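Local coordinates for proximal thread matrix protein 1 (Mytilus galloprovincialis, PDB 4CN9), which probably binds collagen as a matrix protein of the mussel byssus, through tandem von Willebrand factor type A domains, one of which carries a zinc-occupied MIDAS motif, at residues 167-176 and 195-206; 211-219 and 408-416. One frame throughout, in Å; residues are numbered along the deposited sequence. Where two conformers were deposited one is given.

Contact 1. Residues 167-176 and 195-206; sequences KIVILMTDGK and VTVIAIGIGQGF. With ZN (zinc ion), chain C.
With CG1 turned beside the backbone N (chi1 -57°), Ile200 carries its CD1 across to Ile170 CG2, 3.9 Å away, and close to CG of Met172, whose own first torsion is likewise -57°. The three lie side by side on one face of a parallel strand pair joined through helix 183-192 in a beta-alpha-beta crossover of a von Willebrand factor type A domain, and helix 73-85 packs on that face through Phe80. On the other face Val169 CG2 meets Val195 CG1 at 3.6 Å.

Seven backbone hydrogen bonds tie the strands, from Thr196 N to Lys167 O through Ile202 N to Thr173 O; among them Ile198 N to Val169 O, 2.8 Å, is almost straight.

At the end of the strand the chain enters the MIDAS: Thr173 OG1 accepts from Gly175 N at 3.1 Å, forming an ST turn, and is also hydrogen-bonded to Asp61. A valine here would probably leave Gly175 N without its acceptor and cost Asp61 OD2 one of its partners, loosening the turn that presents Asp174. One water bridges Asp174 O, Ile202 O and Gly205 N, pinning the following loop to the site. Ser63 and Ser65 complete the protein ligands of the zinc ion, which Asp174 OD1 binds at 2.1 Å; a zinc-bound water in turn donates to Asp174 O, 2.9 Å from it.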
ATOM      1  N   LYS A 167      -5.043 -13.121   4.449  1.00 23.29           N
ATOM      2  CA  LYS A 167      -4.994 -13.486   3.036  1.00 22.55           C
ATOM      3  C   LYS A 167      -3.882 -12.720   2.335  1.00 21.73           C
ATOM      4  O   LYS A 167      -3.856 -11.495   2.380  1.00 20.21           O
ATOM      5  CB  LYS A 167      -6.323 -13.179   2.361  1.00 20.84           C
ATOM      6  CG  LYS A 167      -7.475 -14.007   2.889  1.00 27.67           C
ATOM      7  CD  LYS A 167      -8.643 -13.920   1.938  1.00 31.61           C
ATOM      8  CE  LYS A 167      -9.932 -13.649   2.667  1.00 43.66           C
ATOM      9  NZ  LYS A 167     -10.069 -12.202   2.960  1.00 46.20           N
ATOM     10  N   ILE A 168      -2.984 -13.459   1.686  1.00 17.17           N
ATOM     11  CA  ILE A 168      -1.821 -12.891   1.018  1.00 20.23           C
ATOM     12  C   ILE A 168      -1.649 -13.446  -0.403  1.00 18.39           C
ATOM     13  O   ILE A 168      -1.757 -14.663  -0.631  1.00 16.29           O
ATOM     14  CB  ILE A 168      -0.524 -13.195   1.804  1.00 18.83           C
ATOM     15  CG1 ILE A 168      -0.653 -12.751   3.262  1.00 24.03           C
ATOM     16  CG2 ILE A 168       0.682 -12.516   1.131  1.00 20.25           C
ATOM     17  CD1 ILE A 168       0.307 -13.449   4.179  1.00 27.59           C
ATOM     18  N   VAL A 169      -1.398 -12.537  -1.348  1.00 13.66           N
ATOM     19  CA  VAL A 169      -1.089 -12.875  -2.735  1.00 16.33           C
ATOM     20  C   VAL A 169       0.283 -12.325  -3.087  1.00 19.08           C
ATOM     21  O   VAL A 169       0.566 -11.131  -2.884  1.00 17.53           O
ATOM     22  CB  VAL A 169      -2.131 -12.282  -3.722  1.00 13.92           C
ATOM     23  CG1 VAL A 169      -1.717 -12.513  -5.159  1.00 18.79           C
ATOM     24  CG2 VAL A 169      -3.482 -12.863  -3.458  1.00 18.35           C
ATOM     25  N   ILE A 170       1.141 -13.211  -3.581  1.00 15.51           N
ATOM     26  CA  ILE A 170       2.460 -12.831  -4.059  1.00 14.94           C
ATOM     27  C   ILE A 170       2.512 -13.071  -5.573  1.00 16.94           C
ATOM     28  O   ILE A 170       2.467 -14.206  -6.043  1.00 15.80           O
ATOM     29  CB  ILE A 170       3.571 -13.617  -3.324  1.00 19.99           C
ATOM     30  CG1 ILE A 170       3.567 -13.236  -1.838  1.00 20.73           C
ATOM     31  CG2 ILE A 170       4.932 -13.323  -3.939  1.00 18.05           C
ATOM     32  CD1 ILE A 170       4.170 -14.257  -0.911  1.00 23.12           C
ATOM     33  N   LEU A 171       2.556 -11.973  -6.312  1.00 14.86           N
ATOM     34  CA  LEU A 171       2.582 -11.987  -7.774  1.00 18.94           C
ATOM     35  C   LEU A 171       4.025 -11.898  -8.273  1.00 16.44           C
ATOM     36  O   LEU A 171       4.798 -11.054  -7.813  1.00 18.89           O
ATOM     37  CB  LEU A 171       1.768 -10.813  -8.314  1.00 19.18           C
ATOM     38  CG  LEU A 171       1.915 -10.404  -9.783  1.00 21.31           C
ATOM     39  CD1 LEU A 171       1.315 -11.436 -10.674  1.00 22.12           C
ATOM     40  CD2 LEU A 171       1.245  -9.060 -10.020  1.00 24.51           C
ATOM     41  N   MET A 172       4.378 -12.786  -9.197  1.00 16.90           N
ATOM     42  CA  MET A 172       5.700 -12.798  -9.821  1.00 18.80           C
ATOM     43  C   MET A 172       5.528 -12.706 -11.328  1.00 21.08           C
ATOM     44  O   MET A 172       4.892 -13.567 -11.929  1.00 19.18           O
ATOM     45  CB  MET A 172       6.436 -14.100  -9.482  1.00 18.98           C
ATOM     46  CG  MET A 172       6.597 -14.365  -7.990  1.00 20.91           C
ATOM     47  SD  MET A 172       7.237 -16.046  -7.673  1.00 29.10           S
ATOM     48  CE  MET A 172       8.820 -15.904  -8.469  1.00 22.10           C
ATOM     49  N   THR A 173       6.098 -11.681 -11.953  1.00 16.94           N
ATOM     50  CA  THR A 173       5.956 -11.530 -13.400  1.00 17.70           C
ATOM     51  C   THR A 173       7.194 -10.946 -14.085  1.00 21.59           C
ATOM     52  O   THR A 173       7.961 -10.204 -13.478  1.00 19.10           O
ATOM     53  CB  THR A 173       4.724 -10.679 -13.736  1.00 18.42           C
ATOM     54  OG1 THR A 173       4.512 -10.638 -15.157  1.00 21.42           O
ATOM     55  CG2 THR A 173       4.874  -9.285 -13.196  1.00 23.57           C
ATOM     56  N   ASP A 174       7.393 -11.314 -15.352  1.00 21.00           N
ATOM     57  CA  ASP A 174       8.454 -10.723 -16.150  1.00 22.18           C
ATOM     58  C   ASP A 174       7.879  -9.894 -17.286  1.00 24.26           C
ATOM     59  O   ASP A 174       8.582  -9.574 -18.257  1.00 24.33           O
ATOM     60  CB  ASP A 174       9.396 -11.807 -16.698  1.00 24.00           C
ATOM     61  CG  ASP A 174       8.873 -12.472 -17.975  1.00 24.65           C
ATOM     62  OD1 ASP A 174       7.628 -12.601 -18.166  1.00 22.55           O
ATOM     63  OD2 ASP A 174       9.734 -12.875 -18.789  1.00 24.21           O
ATOM     64  N   GLY A 175       6.610  -9.522 -17.172  1.00 20.72           N
ATOM     65  CA  GLY A 175       5.948  -8.859 -18.280  1.00 18.86           C
ATOM     66  C   GLY A 175       4.946  -7.802 -17.870  1.00 23.53           C
ATOM     67  O   GLY A 175       4.714  -7.549 -16.688  1.00 25.50           O
ATOM     68  N   LYS A 176       4.336  -7.175 -18.865  1.00 23.16           N
ATOM     69  CA  LYS A 176       3.275  -6.221 -18.599  1.00 27.49           C
ATOM     70  C   LYS A 176       1.977  -6.835 -19.077  1.00 24.19           C
ATOM     71  O   LYS A 176       1.970  -7.639 -20.001  1.00 24.21           O
ATOM     72  CB  LYS A 176       3.542  -4.882 -19.294  1.00 27.94           C
ATOM     73  CG  LYS A 176       3.493  -4.934 -20.799  1.00 37.46           C
ATOM     74  CD  LYS A 176       3.676  -3.538 -21.385  1.00 43.94           C
ATOM     75  CE  LYS A 176       4.031  -3.607 -22.860  1.00 49.13           C
ATOM     76  NZ  LYS A 176       4.290  -2.255 -23.438  1.00 64.71           N
ATOM     77  N   VAL A 195      -7.264  -8.566   1.210  1.00 26.18           N
ATOM     78  CA  VAL A 195      -6.121  -9.326   0.723  1.00 23.67           C
ATOM     79  C   VAL A 195      -4.897  -8.414   0.600  1.00 24.41           C
ATOM     80  O   VAL A 195      -4.968  -7.321   0.025  1.00 26.74           O
ATOM     81  CB  VAL A 195      -6.435 -10.003  -0.627  1.00 22.19           C
ATOM     82  CG1 VAL A 195      -5.224 -10.776  -1.149  1.00 22.60           C
ATOM     83  CG2 VAL A 195      -7.657 -10.917  -0.500  1.00 25.86           C
ATOM     84  N   THR A 196      -3.782  -8.861   1.151  1.00 19.99           N
ATOM     85  CA  THR A 196      -2.503  -8.182   0.953  1.00 26.22           C
ATOM     86  C   THR A 196      -1.924  -8.644  -0.375  1.00 22.21           C
ATOM     87  O   THR A 196      -1.917  -9.844  -0.657  1.00 21.18           O
ATOM     88  CB  THR A 196      -1.489  -8.534   2.063  1.00 28.48           C
ATOM     89  OG1 THR A 196      -2.027  -8.189   3.340  1.00 30.62           O
ATOM     90  CG2 THR A 196      -0.171  -7.792   1.867  1.00 22.60           C
ATOM     91  N   VAL A 197      -1.438  -7.702  -1.185  1.00 19.91           N
ATOM     92  CA  VAL A 197      -0.835  -8.033  -2.460  1.00 17.97           C
ATOM     93  C   VAL A 197       0.627  -7.553  -2.542  1.00 20.51           C
ATOM     94  O   VAL A 197       0.934  -6.368  -2.366  1.00 17.10           O
ATOM     95  CB  VAL A 197      -1.658  -7.468  -3.629  1.00 18.77           C
ATOM     96  CG1 VAL A 197      -1.060  -7.889  -4.948  1.00 17.32           C
ATOM     97  CG2 VAL A 197      -3.112  -7.928  -3.527  1.00 23.00           C
ATOM     98  N   ILE A 198       1.522  -8.503  -2.788  1.00 16.69           N
ATOM     99  CA  ILE A 198       2.936  -8.212  -3.003  1.00 17.71           C
ATOM    100  C   ILE A 198       3.221  -8.532  -4.461  1.00 17.33           C
ATOM    101  O   ILE A 198       2.758  -9.556  -4.984  1.00 15.54           O
ATOM    102  CB  ILE A 198       3.834  -9.070  -2.069  1.00 18.46           C
ATOM    103  CG1 ILE A 198       3.611  -8.656  -0.614  1.00 18.17           C
ATOM    104  CG2 ILE A 198       5.310  -8.929  -2.439  1.00 21.15           C
ATOM    105  CD1 ILE A 198       3.857  -9.767   0.414  1.00 22.29           C
ATOM    106  N   ALA A 199       3.948  -7.644  -5.130  1.00 15.71           N
ATOM    107  CA  ALA A 199       4.273  -7.821  -6.536  1.00 16.97           C
ATOM    108  C   ALA A 199       5.794  -7.836  -6.750  1.00 21.88           C
ATOM    109  O   ALA A 199       6.500  -6.928  -6.311  1.00 20.30           O
ATOM    110  CB  ALA A 199       3.650  -6.700  -7.359  1.00 18.92           C
ATOM    111  N   ILE A 200       6.277  -8.876  -7.415  1.00 16.83           N
ATOM    112  CA  ILE A 200       7.679  -9.003  -7.797  1.00 18.65           C
ATOM    113  C   ILE A 200       7.834  -8.943  -9.311  1.00 18.99           C
ATOM    114  O   ILE A 200       7.244  -9.747 -10.064  1.00 17.89           O
ATOM    115  CB  ILE A 200       8.286 -10.323  -7.308  1.00 17.49           C
ATOM    116  CG1 ILE A 200       8.150 -10.450  -5.792  1.00 21.33           C
ATOM    117  CG2 ILE A 200       9.762 -10.411  -7.738  1.00 21.59           C
ATOM    118  CD1 ILE A 200       8.302 -11.847  -5.256  1.00 21.28           C
ATOM    119  N   GLY A 201       8.639  -7.985  -9.751  1.00 16.67           N
ATOM    120  CA  GLY A 201       8.935  -7.782 -11.151  1.00 20.44           C
ATOM    121  C   GLY A 201      10.352  -8.226 -11.470  1.00 21.42           C
ATOM    122  O   GLY A 201      11.299  -7.869 -10.777  1.00 21.81           O
ATOM    123  N   ILE A 202      10.482  -9.025 -12.517  1.00 20.89           N
ATOM    124  CA  ILE A 202      11.775  -9.552 -12.932  1.00 22.44           C
ATOM    125  C   ILE A 202      12.127  -9.118 -14.352  1.00 24.49           C
ATOM    126  O   ILE A 202      11.319  -9.254 -15.270  1.00 23.18           O
ATOM    127  CB  ILE A 202      11.785 -11.076 -12.845  1.00 20.76           C
ATOM    128  CG1 ILE A 202      11.435 -11.506 -11.426  1.00 22.33           C
ATOM    129  CG2 ILE A 202      13.165 -11.617 -13.215  1.00 31.41           C
ATOM    130  CD1 ILE A 202      10.394 -12.574 -11.338  1.00 26.87           C
ATOM    131  N   GLY A 203      13.341  -8.591 -14.527  1.00 27.92           N
ATOM    132  CA  GLY A 203      13.844  -8.224 -15.842  1.00 27.65           C
ATOM    133  C   GLY A 203      13.365  -6.877 -16.340  1.00 32.08           C
ATOM    134  O   GLY A 203      12.982  -6.022 -15.556  1.00 35.94           O
ATOM    135  N   GLN A 204      13.378  -6.683 -17.654  1.00 32.77           N
ATOM    136  CA  GLN A 204      13.071  -5.378 -18.232  1.00 34.82           C
ATOM    137  C   GLN A 204      11.666  -5.261 -18.832  1.00 32.22           C
ATOM    138  O   GLN A 204      11.298  -4.200 -19.331  1.00 33.85           O
ATOM    139  CB  GLN A 204      14.113  -5.033 -19.298  1.00 45.68           C
ATOM    140  CG  GLN A 204      15.532  -4.897 -18.757  1.00 48.72           C
ATOM    141  CD  GLN A 204      15.653  -3.806 -17.706  1.00 63.62           C
ATOM    142  OE1 GLN A 204      15.385  -2.632 -17.978  1.00 70.40           O
ATOM    143  NE2 GLN A 204      16.050  -4.192 -16.493  1.00 60.08           N
ATOM    144  N   GLY A 205      10.874  -6.329 -18.767  1.00 29.74           N
ATOM    145  CA  GLY A 205       9.609  -6.375 -19.492  1.00 27.74           C
ATOM    146  C   GLY A 205       8.361  -5.949 -18.724  1.00 30.78           C
ATOM    147  O   GLY A 205       7.334  -5.637 -19.332  1.00 28.73           O
ATOM    148  N   PHE A 206       8.438  -5.942 -17.397  1.00 28.44           N
ATOM    149  CA  PHE A 206       7.327  -5.478 -16.568  1.00 29.55           C
ATOM    150  C   PHE A 206       7.334  -3.939 -16.510  1.00 30.76           C
ATOM    151  O   PHE A 206       8.353  -3.305 -16.808  1.00 29.24           O
ATOM    152  CB  PHE A 206       7.421  -6.085 -15.153  1.00 26.27           C
ATOM    153  CG  PHE A 206       8.485  -5.458 -14.284  1.00 27.09           C
ATOM    154  CD1 PHE A 206       8.195  -4.352 -13.504  1.00 27.80           C
ATOM    155  CD2 PHE A 206       9.776  -5.975 -14.249  1.00 26.95           C
ATOM    156  CE1 PHE A 206       9.162  -3.768 -12.718  1.00 29.34           C
ATOM    157  CE2 PHE A 206      10.758  -5.392 -13.455  1.00 25.63           C
ATOM    158  CZ  PHE A 206      10.451  -4.297 -12.690  1.00 28.55           C
TER
HETATM  159 ZN    ZN C1448       6.631 -12.777 -20.015  0.70 25.89          ZN
HETATM  160  O   HOH W   1      -4.247  -9.978   5.013  1.00 37.78           O
HETATM  161  O   HOH W   2      11.278  -8.849 -17.980  1.00 26.61           O
HETATM  162  O   HOH W   3       7.381 -10.886 -20.590  1.00 23.23           O
HETATM  163  O   HOH W   4       5.055 -12.007 -18.892  1.00 19.69           O
HETATM  164  O   HOH W   5       5.620 -12.669 -21.829  1.00 27.15           O

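Contact 2. Residues 211-219 and 408-416; sequences LEQIATMKN and INIASSEEY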
ATOM      1  N   LEU A 211       2.645  -2.428 -11.542  1.00 20.18           N
ATOM      2  CA  LEU A 211       2.783  -3.239 -10.339  1.00 21.59           C
ATOM      3  C   LEU A 211       2.451  -2.415  -9.092  1.00 22.66           C
ATOM      4  O   LEU A 211       1.825  -2.906  -8.147  1.00 18.25           O
ATOM      5  CB  LEU A 211       4.185  -3.834 -10.250  1.00 18.82           C
ATOM      6  CG  LEU A 211       4.555  -4.820 -11.369  1.00 21.83           C
ATOM      7  CD1 LEU A 211       5.870  -5.537 -11.032  1.00 23.84           C
ATOM      8  CD2 LEU A 211       3.434  -5.828 -11.660  1.00 22.24           C
ATOM      9  N   GLU A 212       2.861  -1.150  -9.097  1.00 20.30           N
ATOM     10  CA  GLU A 212       2.571  -0.253  -7.980  1.00 21.11           C
ATOM     11  C   GLU A 212       1.070  -0.021  -7.767  1.00 22.80           C
ATOM     12  O   GLU A 212       0.627   0.197  -6.636  1.00 28.24           O
ATOM     13  CB  GLU A 212       3.280   1.094  -8.166  1.00 24.65           C
ATOM     14  CG  GLU A 212       4.733   1.057  -7.772  1.00 24.63           C
ATOM     15  CD  GLU A 212       5.477   2.333  -8.129  1.00 33.77           C
ATOM     16  OE1 GLU A 212       4.947   3.139  -8.931  1.00 29.62           O
ATOM     17  OE2 GLU A 212       6.592   2.518  -7.596  1.00 33.20           O
ATOM     18  N   GLN A 213       0.297  -0.056  -8.841  1.00 24.20           N
ATOM     19  CA  GLN A 213      -1.148   0.096  -8.744  1.00 27.17           C
ATOM     20  C   GLN A 213      -1.788  -1.181  -8.186  1.00 25.12           C
ATOM     21  O   GLN A 213      -2.777  -1.112  -7.461  1.00 26.07           O
ATOM     22  CB  GLN A 213      -1.762   0.375 -10.114  1.00 31.04           C
ATOM     23  CG  GLN A 213      -1.320   1.647 -10.809  1.00 41.83           C
ATOM     24  CD  GLN A 213      -2.101   1.898 -12.101  1.00 46.25           C
ATOM     25  OE1 GLN A 213      -1.913   1.202 -13.108  1.00 43.98           O
ATOM     26  NE2 GLN A 213      -2.998   2.881 -12.067  1.00 47.70           N
ATOM     27  N   ILE A 214      -1.216  -2.332  -8.538  1.00 19.20           N
ATOM     28  CA  ILE A 214      -1.726  -3.651  -8.132  1.00 18.60           C
ATOM     29  C   ILE A 214      -1.457  -3.979  -6.670  1.00 19.73           C
ATOM     30  O   ILE A 214      -2.344  -4.450  -5.959  1.00 18.00           O
ATOM     31  CB  ILE A 214      -1.107  -4.759  -9.025  1.00 20.52           C
ATOM     32  CG1 ILE A 214      -1.673  -4.655 -10.440  1.00 24.21           C
ATOM     33  CG2 ILE A 214      -1.389  -6.135  -8.469  1.00 21.39           C
ATOM     34  CD1 ILE A 214      -0.883  -5.412 -11.487  1.00 21.40           C
ATOM     35  N   ALA A 215      -0.231  -3.721  -6.226  1.00 14.31           N
ATOM     36  CA  ALA A 215       0.195  -4.041  -4.874  1.00 16.43           C
ATOM     37  C   ALA A 215      -0.557  -3.218  -3.810  1.00 19.26           C
ATOM     38  O   ALA A 215      -1.198  -2.202  -4.110  1.00 19.04           O
ATOM     39  CB  ALA A 215       1.706  -3.838  -4.746  1.00 18.46           C
ATOM     40  N   THR A 216      -0.485  -3.679  -2.570  1.00 19.24           N
ATOM     41  CA  THR A 216      -1.150  -3.012  -1.443  1.00 18.65           C
ATOM     42  C   THR A 216      -0.683  -1.554  -1.297  1.00 17.95           C
ATOM     43  O   THR A 216      -1.501  -0.658  -1.075  1.00 18.37           O
ATOM     44  CB  THR A 216      -0.923  -3.804  -0.154  1.00 20.92           C
ATOM     45  OG1 THR A 216      -1.631  -5.051  -0.244  1.00 21.46           O
ATOM     46  CG2 THR A 216      -1.411  -3.024   1.084  1.00 23.83           C
ATOM     47  N   MET A 217       0.628  -1.351  -1.371  1.00 18.83           N
ATOM     48  CA  MET A 217       1.220  -0.017  -1.439  0.50 20.18           C
ATOM     49  C   MET A 217       2.411  -0.089  -2.385  1.00 23.90           C
ATOM     50  O   MET A 217       2.879  -1.180  -2.721  1.00 21.27           O
ATOM     51  CB  MET A 217       1.654   0.482  -0.051  0.50 23.66           C
ATOM     52  CG  MET A 217       0.535   0.540   0.982  0.50 23.44           C
ATOM     53  SD  MET A 217       0.911   1.529   2.461  0.50 23.54           S
ATOM     54  CE  MET A 217       2.601   1.065   2.765  0.50 25.88           C
ATOM     55  N   LYS A 218       2.905   1.067  -2.804  1.00 18.88           N
ATOM     56  CA  LYS A 218       4.055   1.127  -3.705  1.00 22.93           C
ATOM     57  C   LYS A 218       5.274   0.380  -3.177  1.00 20.71           C
ATOM     58  O   LYS A 218       6.013  -0.210  -3.963  1.00 23.30           O
ATOM     59  CB  LYS A 218       4.445   2.573  -3.994  1.00 20.51           C
ATOM     60  CG  LYS A 218       3.432   3.341  -4.807  1.00 23.60           C
ATOM     61  CD  LYS A 218       3.842   4.818  -4.850  1.00 25.33           C
ATOM     62  CE  LYS A 218       2.880   5.649  -5.668  1.00 23.76           C
ATOM     63  NZ  LYS A 218       3.165   7.104  -5.485  1.00 23.79           N
ATOM     64  N   ASN A 219       5.501   0.386  -1.869  1.00 21.44           N
ATOM     65  CA  ASN A 219       6.652  -0.356  -1.361  1.00 25.00           C
ATOM     66  C   ASN A 219       6.409  -1.847  -1.142  1.00 22.62           C
ATOM     67  O   ASN A 219       7.280  -2.536  -0.634  1.00 19.70           O
ATOM     68  CB  ASN A 219       7.313   0.292  -0.139  1.00 32.94           C
ATOM     69  CG  ASN A 219       6.337   0.672   0.943  1.00 34.16           C
ATOM     70  OD1 ASN A 219       5.277   0.058   1.111  1.00 29.59           O
ATOM     71  ND2 ASN A 219       6.707   1.705   1.712  1.00 38.18           N
ATOM     72  N   ILE A 408      -1.128  11.067  -7.279  1.00 15.87           N
ATOM     73  CA  ILE A 408      -0.743   9.672  -7.457  1.00 17.01           C
ATOM     74  C   ILE A 408       0.739   9.492  -7.140  1.00 18.44           C
ATOM     75  O   ILE A 408       1.125   8.514  -6.497  1.00 17.56           O
ATOM     76  CB  ILE A 408      -1.066   9.162  -8.887  1.00 20.18           C
ATOM     77  CG1 ILE A 408      -2.583   8.997  -9.075  1.00 21.71           C
ATOM     78  CG2 ILE A 408      -0.373   7.829  -9.149  1.00 24.57           C
ATOM     79  CD1 ILE A 408      -3.013   8.843 -10.556  1.00 25.79           C
ATOM     80  N   ASN A 409       1.576  10.448  -7.547  1.00 18.02           N
ATOM     81  CA  ASN A 409       2.998  10.363  -7.227  1.00 19.39           C
ATOM     82  C   ASN A 409       3.296  10.365  -5.733  1.00 21.36           C
ATOM     83  O   ASN A 409       4.204   9.671  -5.282  1.00 21.98           O
ATOM     84  CB  ASN A 409       3.792  11.498  -7.867  1.00 21.04           C
ATOM     85  CG  ASN A 409       3.871  11.377  -9.377  1.00 25.75           C
ATOM     86  OD1 ASN A 409       3.524  10.343  -9.951  1.00 27.37           O
ATOM     87  ND2 ASN A 409       4.343  12.433 -10.023  1.00 29.78           N
ATOM     88  N   ILE A 410       2.571  11.166  -4.961  1.00 17.59           N
ATOM     89  CA  ILE A 410       2.923  11.307  -3.560  1.00 18.87           C
ATOM     90  C   ILE A 410       2.280  10.263  -2.666  1.00 15.93           C
ATOM     91  O   ILE A 410       2.839   9.937  -1.642  1.00 16.96           O
ATOM     92  CB  ILE A 410       2.630  12.714  -2.983  1.00 21.91           C
ATOM     93  CG1 ILE A 410       1.147  12.939  -2.798  1.00 20.50           C
ATOM     94  CG2 ILE A 410       3.247  13.813  -3.853  1.00 23.12           C
ATOM     95  CD1 ILE A 410       0.839  14.165  -1.945  1.00 27.55           C
ATOM     96  N   ALA A 411       1.103   9.773  -3.024  1.00 16.57           N
ATOM     97  CA  ALA A 411       0.390   8.831  -2.163  1.00 17.26           C
ATOM     98  C   ALA A 411       1.094   7.483  -2.099  1.00 17.92           C
ATOM     99  O   ALA A 411       1.845   7.119  -3.006  1.00 17.14           O
ATOM    100  CB  ALA A 411      -1.031   8.647  -2.631  1.00 18.14           C
ATOM    101  N   SER A 412       0.820   6.741  -1.030  1.00 18.03           N
ATOM    102  CA  SER A 412       1.405   5.419  -0.822  1.00 16.78           C
ATOM    103  C   SER A 412       0.751   4.397  -1.750  1.00 19.84           C
ATOM    104  O   SER A 412       1.283   3.298  -1.980  1.00 19.37           O
ATOM    105  CB  SER A 412       1.255   4.987   0.645  1.00 16.07           C
ATOM    106  OG  SER A 412       2.163   5.669   1.501  1.00 19.61           O
ATOM    107  N   SER A 413      -0.412   4.770  -2.269  1.00 17.73           N
ATOM    108  CA  SER A 413      -1.144   3.955  -3.200  1.00 20.70           C
ATOM    109  C   SER A 413      -2.186   4.808  -3.897  1.00 19.91           C
ATOM    110  O   SER A 413      -2.702   5.761  -3.320  1.00 18.00           O
ATOM    111  CB  SER A 413      -1.829   2.800  -2.450  1.00 18.15           C
ATOM    112  OG  SER A 413      -2.677   2.095  -3.324  1.00 21.64           O
ATOM    113  N   GLU A 414      -2.512   4.467  -5.140  1.00 18.55           N
ATOM    114  CA  GLU A 414      -3.594   5.153  -5.842  1.00 18.89           C
ATOM    115  C   GLU A 414      -4.939   4.935  -5.160  1.00 23.21           C
ATOM    116  O   GLU A 414      -5.855   5.737  -5.313  1.00 21.57           O
ATOM    117  CB  GLU A 414      -3.647   4.756  -7.333  1.00 24.92           C
ATOM    118  CG  GLU A 414      -4.620   5.610  -8.129  1.00 31.28           C
ATOM    119  CD  GLU A 414      -4.414   5.537  -9.648  1.00 38.03           C
ATOM    120  OE1 GLU A 414      -3.368   5.025 -10.109  1.00 36.28           O
ATOM    121  OE2 GLU A 414      -5.309   6.024 -10.377  1.00 41.94           O
ATOM    122  N   GLU A 415      -5.051   3.881  -4.360  1.00 18.98           N
ATOM    123  CA  GLU A 415      -6.238   3.700  -3.539  1.00 20.37           C
ATOM    124  C   GLU A 415      -6.356   4.760  -2.442  1.00 23.02           C
ATOM    125  O   GLU A 415      -7.443   4.950  -1.872  1.00 20.51           O
ATOM    126  CB  GLU A 415      -6.240   2.303  -2.911  1.00 28.15           C
ATOM    127  CG  GLU A 415      -6.301   1.188  -3.942  1.00 32.42           C
ATOM    128  CD  GLU A 415      -7.657   1.098  -4.596  1.00 39.57           C
ATOM    129  OE1 GLU A 415      -8.640   1.576  -3.988  1.00 45.35           O
ATOM    130  OE2 GLU A 415      -7.753   0.558  -5.720  1.00 43.94           O
ATOM    131  N   TYR A 416      -5.248   5.448  -2.149  1.00 16.48           N
ATOM    132  CA  TYR A 416      -5.209   6.444  -1.077  1.00 17.30           C
ATOM    133  C   TYR A 416      -5.252   7.858  -1.656  1.00 14.60           C
ATOM    134  O   TYR A 416      -4.894   8.822  -0.973  1.00 17.27           O
ATOM    135  CB  TYR A 416      -3.949   6.316  -0.215  1.00 20.47           C
ATOM    136  CG  TYR A 416      -3.664   4.940   0.383  1.00 19.25           C
ATOM    137  CD1 TYR A 416      -4.588   3.896   0.309  1.00 21.85           C
ATOM    138  CD2 TYR A 416      -2.454   4.692   1.001  1.00 19.11           C
ATOM    139  CE1 TYR A 416      -4.300   2.636   0.851  1.00 20.82           C
ATOM    140  CE2 TYR A 416      -2.161   3.446   1.551  1.00 23.90           C
ATOM    141  CZ  TYR A 416      -3.083   2.428   1.475  1.00 23.04           C
ATOM    142  OH  TYR A 416      -2.748   1.201   1.996  1.00 26.29           O
TER
HETATM  143  O   HOH W   6      -0.659   0.428  -4.408  1.00 20.62           O
HETATM  144  O   HOH W   7      -0.106   3.168  -6.768  1.00 34.06           O
HETATM  145  O   HOH W   8      -5.908  -1.256  -6.687  1.00 27.19           O
HETATM  146  O   HOH W   9      -3.866  -0.430  -2.377  1.00 21.99           O
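Two equivalent corners, one from each von Willebrand factor type A domain, meet here: in both, a helix (208-214 or 404-410) ends and the chain turns toward the last strand of its sheet. Lys218 reaches across to the second domain. Its chain runs extended beyond CG, and NZ arrives at the C-terminal end of helix 404-410, donating to Ile408 O at 2.7 Å and to Ala411 O at 2.8 Å, each time in the carbonyl plane. The ammonium group thus sits where the helix dipole would probably favour a positive charge. At the other end of the same residue, Lys218 N donates to Ser412 O, 2.9 Å away and nearly straight at 166°, so the side chain takes two carbonyls at the end of the helix and the backbone N takes the one just beyond.

Beside this, in one of its two modelled conformers, Met217 crosses Tyr416 at about a right angle. Met217 SD then lies at the ring edge, 3.7 Å from Tyr416 CE2, a Met-aromatic contact that the second conformer makes less certain, while Met217 CG touches Tyr416 OH at 3.5 Å. Ser413 CB covers the centre of one face of that ring. Ser413 OG, anti to the backbone N (chi1 173°), accepts from Glu415 N in an ST turn and also holds two waters: one receives its proton and donates to Glu212 O and Ala215 O, the other donates to both Ser413 OG and Thr216 O.

Gln213 NE2 also donates to Glu414 OE1 at 2.9 Å; the carboxylate oxygen lies near the amide plane, but the nitrogen approaches from above the carboxylate plane. A lysine donating to the carbonyl end of the other domain's helix, bridging waters and one backbone bond make this a largely polar interface between tandem A domains.

In the fold
Contact 1 lies inside the first A domain, on the inner strands 166-173 and 195-202 of its six-stranded sheet; contact 2 joins that domain to the second. Their centres are about 14 Å apart, and they run in series: strand 195-202 leads into helix 208-214, whose end opens contact 2, and the partner 408-416 comes some 190 residues later. They touch directly, since Thr216 OG1 probably accepts a hydrogen bond from Val197 N at 2.8 Å, and Phe206 packs on Leu211. The run 195-219 thus links the neighbour of the strand that leads to the zinc site with the domain interface, although contact 2 itself is away from the metal sites.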